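Local atomic coordinates of cortical-lytic enzyme (Bacillus cereus, PDB entry 4S3J), a protein that cleaves partially degraded cortex peptidoglycan as an N-acetylglucosaminidase during spore germination, recognising the muramic acid delta-lactam that marks spore peptidoglycan. Residues H216-S221 with S248-P253. Sequence-based numbering, arbitrary orientation.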
loop_
_atom_site.group_PDB
_atom_site.type_symbol
_atom_site.label_atom_id
_atom_site.label_comp_id
_atom_site.label_asym_id
_atom_site.label_seq_id
_atom_site.Cartn_x
_atom_site.Cartn_y
_atom_site.Cartn_z
ATOM N N HIS A 216 16.118 2.340 -7.297
ATOM C CA HIS A 216 15.122 1.284 -7.335
ATOM C C HIS A 216 14.880 0.742 -8.744
ATOM O O HIS A 216 14.429 1.477 -9.612
ATOM C CB HIS A 216 13.785 1.788 -6.796
ATOM C CG HIS A 216 12.748 0.714 -6.701
ATOM N ND1 HIS A 216 12.582 -0.049 -5.579
ATOM C CD2 HIS A 216 11.859 0.244 -7.615
ATOM C CE1 HIS A 216 11.621 -0.940 -5.782
ATOM N NE2 HIS A 216 11.179 -0.782 -7.016
ATOM N N PHE A 217 15.135 -0.550 -8.947
ATOM C CA PHE A 217 14.856 -1.190 -10.223
ATOM C C PHE A 217 13.533 -1.929 -10.218
ATOM O O PHE A 217 13.279 -2.830 -9.383
ATOM C CB PHE A 217 15.987 -2.141 -10.601
ATOM C CG PHE A 217 17.275 -1.444 -10.834
ATOM C CD1 PHE A 217 17.508 -0.800 -12.036
ATOM C CD2 PHE A 217 18.259 -1.422 -9.862
ATOM C CE1 PHE A 217 18.681 -0.136 -12.261
ATOM C CE2 PHE A 217 19.453 -0.759 -10.086
ATOM C CZ PHE A 217 19.662 -0.116 -11.291
ATOM N N ASP A 218 12.652 -1.465 -11.091
ATOM C CA ASP A 218 11.424 -2.168 -11.386
ATOM C C ASP A 218 11.559 -2.747 -12.787
ATOM O O ASP A 218 11.065 -2.172 -13.756
ATOM C CB ASP A 218 10.214 -1.252 -11.281
ATOM C CG ASP A 218 8.915 -1.982 -11.561
ATOM O OD1 ASP A 218 8.922 -3.236 -11.528
ATOM O OD2 ASP A 218 7.889 -1.310 -11.787
ATOM N N PHE A 219 12.284 -3.856 -12.880
ATOM C CA PHE A 219 12.433 -4.604 -14.129
ATOM C C PHE A 219 11.445 -5.772 -14.102
ATOM O O PHE A 219 11.512 -6.637 -13.204
ATOM C CB PHE A 219 13.869 -5.135 -14.302
ATOM C CG PHE A 219 14.903 -4.080 -14.667
ATOM C CD1 PHE A 219 14.546 -2.780 -14.981
ATOM C CD2 PHE A 219 16.249 -4.423 -14.719
ATOM C CE1 PHE A 219 15.505 -1.844 -15.333
ATOM C CE2 PHE A 219 17.206 -3.488 -15.070
ATOM C CZ PHE A 219 16.828 -2.198 -15.382
ATOM N N GLU A 220 10.495 -5.770 -15.026
ATOM C CA GLU A 220 9.504 -6.841 -15.138
ATOM C C GLU A 220 9.491 -7.408 -16.560
ATOM O O GLU A 220 10.007 -6.785 -17.478
ATOM C CB GLU A 220 8.121 -6.335 -14.740
ATOM C CG GLU A 220 8.091 -5.847 -13.303
ATOM C CD GLU A 220 6.739 -5.347 -12.872
ATOM O OE1 GLU A 220 5.720 -5.984 -13.220
ATOM O OE2 GLU A 220 6.693 -4.289 -12.203
ATOM N N SER A 221 8.904 -8.592 -16.719
ATOM C CA SER A 221 8.934 -9.328 -17.988
ATOM C C SER A 221 10.358 -9.531 -18.465
ATOM O O SER A 221 10.650 -9.436 -19.664
ATOM C CB SER A 221 8.125 -8.608 -19.068
ATOM O OG SER A 221 6.778 -8.476 -18.679
ATOM N N SER A 248 17.282 -0.914 -4.139
ATOM C CA SER A 248 16.072 -1.690 -3.947
ATOM C C SER A 248 15.526 -2.194 -5.270
ATOM O O SER A 248 15.917 -1.711 -6.338
ATOM C CB SER A 248 15.006 -0.856 -3.210
ATOM O OG SER A 248 14.666 0.315 -3.938
ATOM N N THR A 249 14.648 -3.190 -5.188
ATOM C CA THR A 249 14.014 -3.779 -6.364
ATOM C C THR A 249 12.546 -4.120 -6.142
ATOM O O THR A 249 12.102 -4.326 -4.990
ATOM C CB THR A 249 14.698 -5.079 -6.779
ATOM O OG1 THR A 249 14.684 -5.970 -5.662
ATOM C CG2 THR A 249 16.140 -4.823 -7.267
ATOM N N THR A 250 11.817 -4.215 -7.252
ATOM C CA THR A 250 10.464 -4.741 -7.272
ATOM C C THR A 250 10.463 -6.243 -7.546
ATOM O O THR A 250 11.145 -6.724 -8.452
ATOM C CB THR A 250 9.607 -4.026 -8.351
ATOM O OG1 THR A 250 9.423 -2.655 -7.976
ATOM C CG2 THR A 250 8.245 -4.701 -8.516
ATOM N N LEU A 251 9.681 -6.974 -6.771
ATOM C CA LEU A 251 9.499 -8.415 -6.950
ATOM C C LEU A 251 8.029 -8.770 -7.174
ATOM O O LEU A 251 7.137 -8.299 -6.455
ATOM C CB LEU A 251 10.019 -9.186 -5.731
ATOM C CG LEU A 251 11.524 -9.211 -5.459
ATOM C CD1 LEU A 251 11.776 -9.886 -4.095
ATOM C CD2 LEU A 251 12.283 -9.904 -6.574
ATOM N N VAL A 252 7.772 -9.646 -8.133
ATOM C CA VAL A 252 6.452 -10.247 -8.262
ATOM C C VAL A 252 6.215 -11.137 -7.036
ATOM O O VAL A 252 7.168 -11.676 -6.451
ATOM C CB VAL A 252 6.291 -11.074 -9.558
ATOM C CG1 VAL A 252 6.323 -10.171 -10.788
ATOM C CG2 VAL A 252 7.357 -12.167 -9.636
ATOM N N PRO A 253 4.942 -11.283 -6.632
ATOM C CA PRO A 253 4.588 -12.130 -5.491
ATOM C C PRO A 253 4.735 -13.612 -5.831
ATOM O O PRO A 253 4.298 -14.043 -6.902
ATOM C CB PRO A 253 3.128 -11.766 -5.226
ATOM C CG PRO A 253 2.612 -11.340 -6.543
ATOM C CD PRO A 253 3.756 -10.623 -7.211
HETATM O O HOH W 1 12.823 -5.801 -10.558
#
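H216 lies across the neighbouring strand and joins it at both ring nitrogens, a compact example of how side chains as well as backbone tie parallel barrel strands together. With CG anti to the backbone N (chi1 -175°), the imidazole reaches along S248-T250. ND1 donates nearly in the ring plane to S248 OG, 2.7 Å away, while NE2 meets T250 OG1, also at 2.7 Å, in a bond that either atom could donate. One ring face lies over T249 CA, and CE1 comes within 3.3 Å of T249 C. S248 OG is also hydrogen-bonded to D214, so two bonds grip the hydroxyl. In the backbone, F217 N donates to S248 O and T250 N to F217 O, the parallel-sheet pattern.

Beyond this tight end the chains spread. D218 still packs OD1 against T250 CB at 3.3 Å, but E220, probably the proton donor as in a near-identical enzyme, only brushes T250 CG2 with OE2 at 4.0 Å. Here a water takes over the bridging, accepting from F219 N and donating to T250 O. D218 OD1 and E220 OE2 approach to 2.6 Å; these residues match the last Asp and the Glu of the family 18 DxxDxDxE motif, and H216 stands where its middle aspartate is usual.

Helix 227-240 connects strands 214-218 and 246-251 in a beta-alpha-beta unit of the TIM barrel. F217 and T249 face that helix, where F217 meets F233 edge-to-face; strands 168-177 and 278-281 continue the barrel wall beyond the pair.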